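Local coordinates for sporozoite surface protein 2 (Plasmodium vivax, PDB 4HQO) that serves as a sporozoite surface adhesion receptor for gliding motility, this fragment holding its metal-binding von Willebrand factor A domain and a thrombospondin type 1 domain, at residues Ile41-Gly46 / Asn193-Leu198; Gln164-Gln169 / Lys185-Ala190. The protein carries 4 engineered substitutions. All coordinates share one frame; numbering follows the deposited sequence.

Interaction 1 of 2, residues Ile41-Gly46 / Asn193-Leu198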
loop_
_atom_site.group_PDB
_atom_site.type_symbol
_atom_site.label_atom_id
_atom_site.label_comp_id
_atom_site.label_asym_id
_atom_site.label_seq_id
_atom_site.Cartn_x
_atom_site.Cartn_y
_atom_site.Cartn_z
ATOM N N ILE A 41 0.696 -22.431 10.204
ATOM C CA ILE A 41 -0.717 -22.332 9.844
ATOM C C ILE A 41 -1.533 -21.553 10.891
ATOM O O ILE A 41 -2.273 -20.641 10.527
ATOM C CB ILE A 41 -1.344 -23.723 9.538
ATOM C CG1 ILE A 41 -0.695 -24.337 8.292
ATOM C CG2 ILE A 41 -2.848 -23.612 9.362
ATOM C CD1 ILE A 41 -0.920 -23.535 7.017
ATOM N N PRO A 42 -1.399 -21.893 12.190
ATOM C CA PRO A 42 -2.116 -21.059 13.170
ATOM C C PRO A 42 -1.672 -19.585 13.153
ATOM O O PRO A 42 -2.489 -18.719 13.425
ATOM C CB PRO A 42 -1.755 -21.706 14.511
ATOM C CG PRO A 42 -1.431 -23.125 14.169
ATOM C CD PRO A 42 -0.738 -23.041 12.838
ATOM N N MET A 43 -0.409 -19.312 12.836
ATOM C CA MET A 43 0.080 -17.935 12.771
ATOM C C MET A 43 -0.599 -17.177 11.639
ATOM O O MET A 43 -1.039 -16.041 11.811
ATOM C CB MET A 43 1.600 -17.899 12.575
ATOM C CG MET A 43 2.165 -16.509 12.219
ATOM S SD MET A 43 2.088 -15.342 13.596
ATOM C CE MET A 43 3.038 -16.235 14.831
ATOM N N LEU A 44 -0.684 -17.817 10.480
ATOM C CA LEU A 44 -1.303 -17.207 9.311
ATOM C C LEU A 44 -2.789 -16.974 9.528
ATOM O O LEU A 44 -3.342 -15.975 9.084
ATOM C CB LEU A 44 -1.108 -18.093 8.090
ATOM C CG LEU A 44 0.276 -18.163 7.459
ATOM C CD1 LEU A 44 0.318 -19.331 6.489
ATOM C CD2 LEU A 44 0.558 -16.861 6.729
ATOM N N ASN A 45 -3.435 -17.911 10.209
ATOM C CA ASN A 45 -4.849 -17.791 10.479
ATOM C C ASN A 45 -5.160 -16.605 11.380
ATOM O O ASN A 45 -6.030 -15.804 11.061
ATOM C CB ASN A 45 -5.396 -19.080 11.096
ATOM C CG ASN A 45 -5.767 -20.105 10.052
ATOM O OD1 ASN A 45 -6.133 -19.754 8.933
ATOM N ND2 ASN A 45 -5.682 -21.383 10.410
ATOM N N GLY A 46 -4.451 -16.509 12.506
ATOM C CA GLY A 46 -4.673 -15.445 13.467
ATOM C C GLY A 46 -4.282 -14.092 12.894
ATOM O O GLY A 46 -4.943 -13.090 13.129
ATOM N N ASN A 193 -0.802 -13.556 18.426
ATOM C CA ASN A 193 -1.229 -12.390 19.187
ATOM C C ASN A 193 -0.143 -11.319 19.202
ATOM O O ASN A 193 -0.422 -10.143 18.979
ATOM C CB ASN A 193 -1.603 -12.777 20.617
ATOM C CG ASN A 193 -2.624 -13.897 20.670
ATOM O OD1 ASN A 193 -2.280 -15.074 20.540
ATOM N ND2 ASN A 193 -3.888 -13.535 20.865
ATOM N N GLU A 194 1.094 -11.735 19.455
ATOM C CA GLU A 194 2.226 -10.811 19.463
ATOM C C GLU A 194 2.507 -10.251 18.074
ATOM O O GLU A 194 2.873 -9.087 17.923
ATOM C CB GLU A 194 3.477 -11.482 20.032
ATOM C CG GLU A 194 3.418 -11.736 21.543
ATOM C CD GLU A 194 2.604 -12.971 21.915
ATOM O OE1 GLU A 194 2.284 -13.783 21.016
ATOM O OE2 GLU A 194 2.289 -13.131 23.114
ATOM N N ALA A 195 2.326 -11.085 17.059
ATOM C CA ALA A 195 2.535 -10.664 15.685
ATOM C C ALA A 195 1.503 -9.616 15.291
ATOM O O ALA A 195 1.821 -8.643 14.615
ATOM C CB ALA A 195 2.468 -11.866 14.745
ATOM N N VAL A 196 0.262 -9.818 15.719
ATOM C CA VAL A 196 -0.811 -8.869 15.426
ATOM C C VAL A 196 -0.547 -7.518 16.086
ATOM O O VAL A 196 -0.715 -6.468 15.464
ATOM C CB VAL A 196 -2.192 -9.431 15.844
ATOM C CG1 VAL A 196 -3.221 -8.311 16.016
ATOM C CG2 VAL A 196 -2.658 -10.449 14.821
ATOM N N ALA A 197 -0.117 -7.557 17.343
ATOM C CA ALA A 197 0.231 -6.348 18.072
ATOM C C ALA A 197 1.454 -5.658 17.456
ATOM O O ALA A 197 1.584 -4.442 17.530
ATOM C CB ALA A 197 0.459 -6.662 19.545
ATOM N N LEU A 198 2.344 -6.434 16.842
ATOM C CA LEU A 198 3.519 -5.869 16.178
ATOM C C LEU A 198 3.108 -5.072 14.944
ATOM O O LEU A 198 3.602 -3.971 14.708
ATOM C CB LEU A 198 4.487 -6.975 15.750
ATOM C CG LEU A 198 5.834 -6.484 15.209
ATOM C CD1 LEU A 198 6.711 -6.068 16.362
ATOM C CD2 LEU A 198 6.521 -7.555 14.361
#
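The backbones of M43 and A195 approach to 8.2 Å between their CA atoms and those of G46 and N193 to 7.3 Å, and the contact between the two helical segments is small, about 110 Å² in all. One side chain does most of the bridging. M43 sets CG anti to its backbone N (chi1 169°) and bends at chi2 (70°), which brings its sulfur across to A195, while a further bend at chi3 places CE; SD rests 3.7 Å from the A195 CB, a plain apolar touch. A195 points its methyl toward the partner helix, and being so short it leaves the longer methionine to supply the reach. At the other end G46 presents no side chain, and the CG2 branch of V196 lies 3.9 Å from the G46 carbonyl O. These helices, 33-49 and 192-203, are neighbours on one face of the central sheet of the von Willebrand factor A domain, a Rossmann-like fold with helices flanking a mostly parallel sheet. Beneath them, I160 of strand 156-161 touches both M43 and A195, while M132 of strand 126-133 also packs on M43. On the far flank of helix 33-49, N45 and L44 lean on V90 of helix 83-96.

Interaction 2 of 2, residues Gln164-Gln169 / Lys185-Ala190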
loop_
_atom_site.group_PDB
_atom_site.type_symbol
_atom_site.label_atom_id
_atom_site.label_comp_id
_atom_site.label_asym_id
_atom_site.label_seq_id
_atom_site.Cartn_x
_atom_site.Cartn_y
_atom_site.Cartn_z
ATOM N N GLN A 164 11.321 -24.573 13.042
ATOM C CA GLN A 164 11.872 -25.358 14.141
ATOM C C GLN A 164 13.230 -24.845 14.616
ATOM O O GLN A 164 13.583 -25.017 15.785
ATOM C CB GLN A 164 11.978 -26.837 13.741
ATOM C CG GLN A 164 12.920 -27.104 12.572
ATOM C CD GLN A 164 12.720 -28.475 11.956
ATOM O OE1 GLN A 164 12.107 -29.356 12.559
ATOM N NE2 GLN A 164 13.231 -28.660 10.743
ATOM N N GLY A 165 13.985 -24.221 13.714
ATOM C CA GLY A 165 15.316 -23.731 14.037
ATOM C C GLY A 165 15.562 -22.322 13.530
ATOM O O GLY A 165 16.130 -22.124 12.453
ATOM N N ILE A 166 15.141 -21.343 14.323
ATOM C CA ILE A 166 15.197 -19.941 13.931
ATOM C C ILE A 166 16.569 -19.301 14.159
ATOM O O ILE A 166 17.172 -19.452 15.224
ATOM C CB ILE A 166 14.117 -19.120 14.672
ATOM C CG1 ILE A 166 12.738 -19.735 14.439
ATOM C CG2 ILE A 166 14.133 -17.663 14.208
ATOM C CD1 ILE A 166 11.615 -19.035 15.189
ATOM N N ASN A 167 17.059 -18.601 13.137
ATOM C CA ASN A 167 18.234 -17.753 13.274
ATOM C C ASN A 167 17.790 -16.338 13.634
ATOM O O ASN A 167 17.508 -15.518 12.749
ATOM C CB ASN A 167 19.046 -17.753 11.974
ATOM C CG ASN A 167 20.379 -17.031 12.108
ATOM O OD1 ASN A 167 20.517 -16.076 12.873
ATOM N ND2 ASN A 167 21.368 -17.487 11.354
ATOM N N HIS A 168 17.722 -16.055 14.932
ATOM C CA HIS A 168 17.226 -14.766 15.410
ATOM C C HIS A 168 18.171 -13.629 15.060
ATOM O O HIS A 168 17.735 -12.491 14.876
ATOM C CB HIS A 168 16.988 -14.795 16.922
ATOM C CG HIS A 168 15.910 -15.744 17.342
ATOM N ND1 HIS A 168 14.597 -15.590 16.959
ATOM C CD2 HIS A 168 15.952 -16.862 18.107
ATOM C CE1 HIS A 168 13.873 -16.572 17.470
ATOM N NE2 HIS A 168 14.672 -17.357 18.172
ATOM N N GLN A 169 19.462 -13.938 14.975
ATOM C CA GLN A 169 20.459 -12.931 14.612
ATOM C C GLN A 169 20.171 -12.374 13.216
ATOM O O GLN A 169 20.126 -11.161 13.027
ATOM C CB GLN A 169 21.876 -13.510 14.699
ATOM C CG GLN A 169 23.004 -12.531 14.348
ATOM C CD GLN A 169 23.256 -12.421 12.845
ATOM O OE1 GLN A 169 23.127 -13.400 12.106
ATOM N NE2 GLN A 169 23.601 -11.223 12.389
ATOM N N LYS A 185 10.723 -3.111 17.422
ATOM C CA LYS A 185 9.361 -2.955 16.929
ATOM C C LYS A 185 9.154 -3.619 15.574
ATOM O O LYS A 185 8.083 -3.496 14.977
ATOM C CB LYS A 185 9.006 -1.468 16.820
ATOM C CG LYS A 185 9.159 -0.679 18.118
ATOM C CD LYS A 185 8.398 -1.342 19.264
ATOM C CE LYS A 185 8.509 -0.547 20.562
ATOM N NZ LYS A 185 7.794 0.761 20.494
ATOM N N PHE A 186 10.170 -4.317 15.079
ATOM C CA PHE A 186 10.107 -4.846 13.715
ATOM C C PHE A 186 10.196 -6.366 13.636
ATOM O O PHE A 186 10.121 -6.945 12.553
ATOM C CB PHE A 186 11.199 -4.197 12.853
ATOM C CG PHE A 186 11.121 -2.704 12.825
ATOM C CD1 PHE A 186 10.157 -2.065 12.066
ATOM C CD2 PHE A 186 11.988 -1.937 13.579
ATOM C CE1 PHE A 186 10.068 -0.692 12.049
ATOM C CE2 PHE A 186 11.903 -0.564 13.564
ATOM C CZ PHE A 186 10.944 0.059 12.801
ATOM N N TYR A 187 10.364 -7.008 14.785
ATOM C CA TYR A 187 10.527 -8.453 14.824
ATOM C C TYR A 187 9.730 -9.051 15.974
ATOM O O TYR A 187 9.776 -8.555 17.105
ATOM C CB TYR A 187 12.009 -8.809 14.979
ATOM C CG TYR A 187 12.314 -10.298 15.022
ATOM C CD1 TYR A 187 11.775 -11.163 14.087
ATOM C CD2 TYR A 187 13.165 -10.826 15.983
ATOM C CE1 TYR A 187 12.059 -12.515 14.110
ATOM C CE2 TYR A 187 13.455 -12.183 16.016
ATOM C CZ TYR A 187 12.899 -13.019 15.073
ATOM O OH TYR A 187 13.179 -14.364 15.084
ATOM N N SER A 188 9.008 -10.125 15.678
ATOM C CA SER A 188 8.297 -10.885 16.702
ATOM C C SER A 188 8.511 -12.374 16.451
ATOM O O SER A 188 8.491 -12.824 15.308
ATOM C CB SER A 188 6.803 -10.567 16.651
ATOM O OG SER A 188 6.090 -11.282 17.650
ATOM N N TYR A 189 8.723 -13.142 17.513
ATOM C CA TYR A 189 8.862 -14.587 17.358
ATOM C C TYR A 189 8.063 -15.389 18.388
ATOM O O TYR A 189 8.422 -16.515 18.724
ATOM C CB TYR A 189 10.337 -15.009 17.343
ATOM C CG TYR A 189 11.081 -14.795 18.637
ATOM C CD1 TYR A 189 11.503 -13.528 19.017
ATOM C CD2 TYR A 189 11.384 -15.865 19.472
ATOM C CE1 TYR A 189 12.195 -13.329 20.201
ATOM C CE2 TYR A 189 12.078 -15.678 20.655
ATOM C CZ TYR A 189 12.481 -14.407 21.015
ATOM O OH TYR A 189 13.171 -14.215 22.193
ATOM N N ALA A 190 6.973 -14.805 18.872
ATOM C CA ALA A 190 6.052 -15.503 19.767
ATOM C C ALA A 190 4.843 -16.040 18.992
ATOM O O ALA A 190 4.994 -16.625 17.920
ATOM C CB ALA A 190 5.617 -14.592 20.890
#
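Different chi1 settings turn two tyrosines of 185-190 onto a single histidine: Y187 extends its ring with CG anti to the backbone N (chi1 -180°), whereas Y189 tucks CG between its backbone N and carbonyl carbon (chi1 66°). H168 is engaged at two places on its ring. At the edge, near the imidazole plane, ND1 and the Y187 OH share a hydrogen bond of 2.7 Å, bent somewhat from straight, whose proton may sit on either partner. The H168 and Y187 rings themselves touch only at their margins. Toward Y189 the geometry is edge-to-face, the planes 52° apart: H168 directs CE1 over one face of the phenol ring, 3.3 Å from CD2, with the ring centroids 4.3 Å apart. I166 packs against the group, its CG2 lying above one face of the imidazole near the rim and 3.5 Å from the Y187 OH. The aromatic cluster of H168, Y187 and Y189 belongs to a beta-alpha-beta unit of the von Willebrand factor A domain, made of strand 156-161, helix 168-175 and edge strand 187-188. It ties the beginning of the connecting helix to the strand that follows. N167 holds the N-cap position, its OD1 accepting a hydrogen bond from the F170 backbone N, and N171 ND2 gives the Y187 hydroxyl a second hydrogen-bonding partner.

Overall arrangement
Centred 13 Å apart, the two contacts show how one edge strand can serve packing on both of its sides. Strand 187-188 sends Y187 into interaction 2, while S188 turns to helix 192-203, where its OG lies 3.5 Å from the E194 CB. After a short turn through Y189 and A190 the chain enters that helix. Further packing joins the pair: L198 CD1 approaches the K185 O at 3.2 Å, and M43 CE lies 3.7 Å from the A190 O. Interaction 2 is the closer to the magnesium site without touching it, the I166 side chain being about 11 Å from the ion and about 9 Å from the S30 side chain; interaction 1 is helix packing with no part in that site.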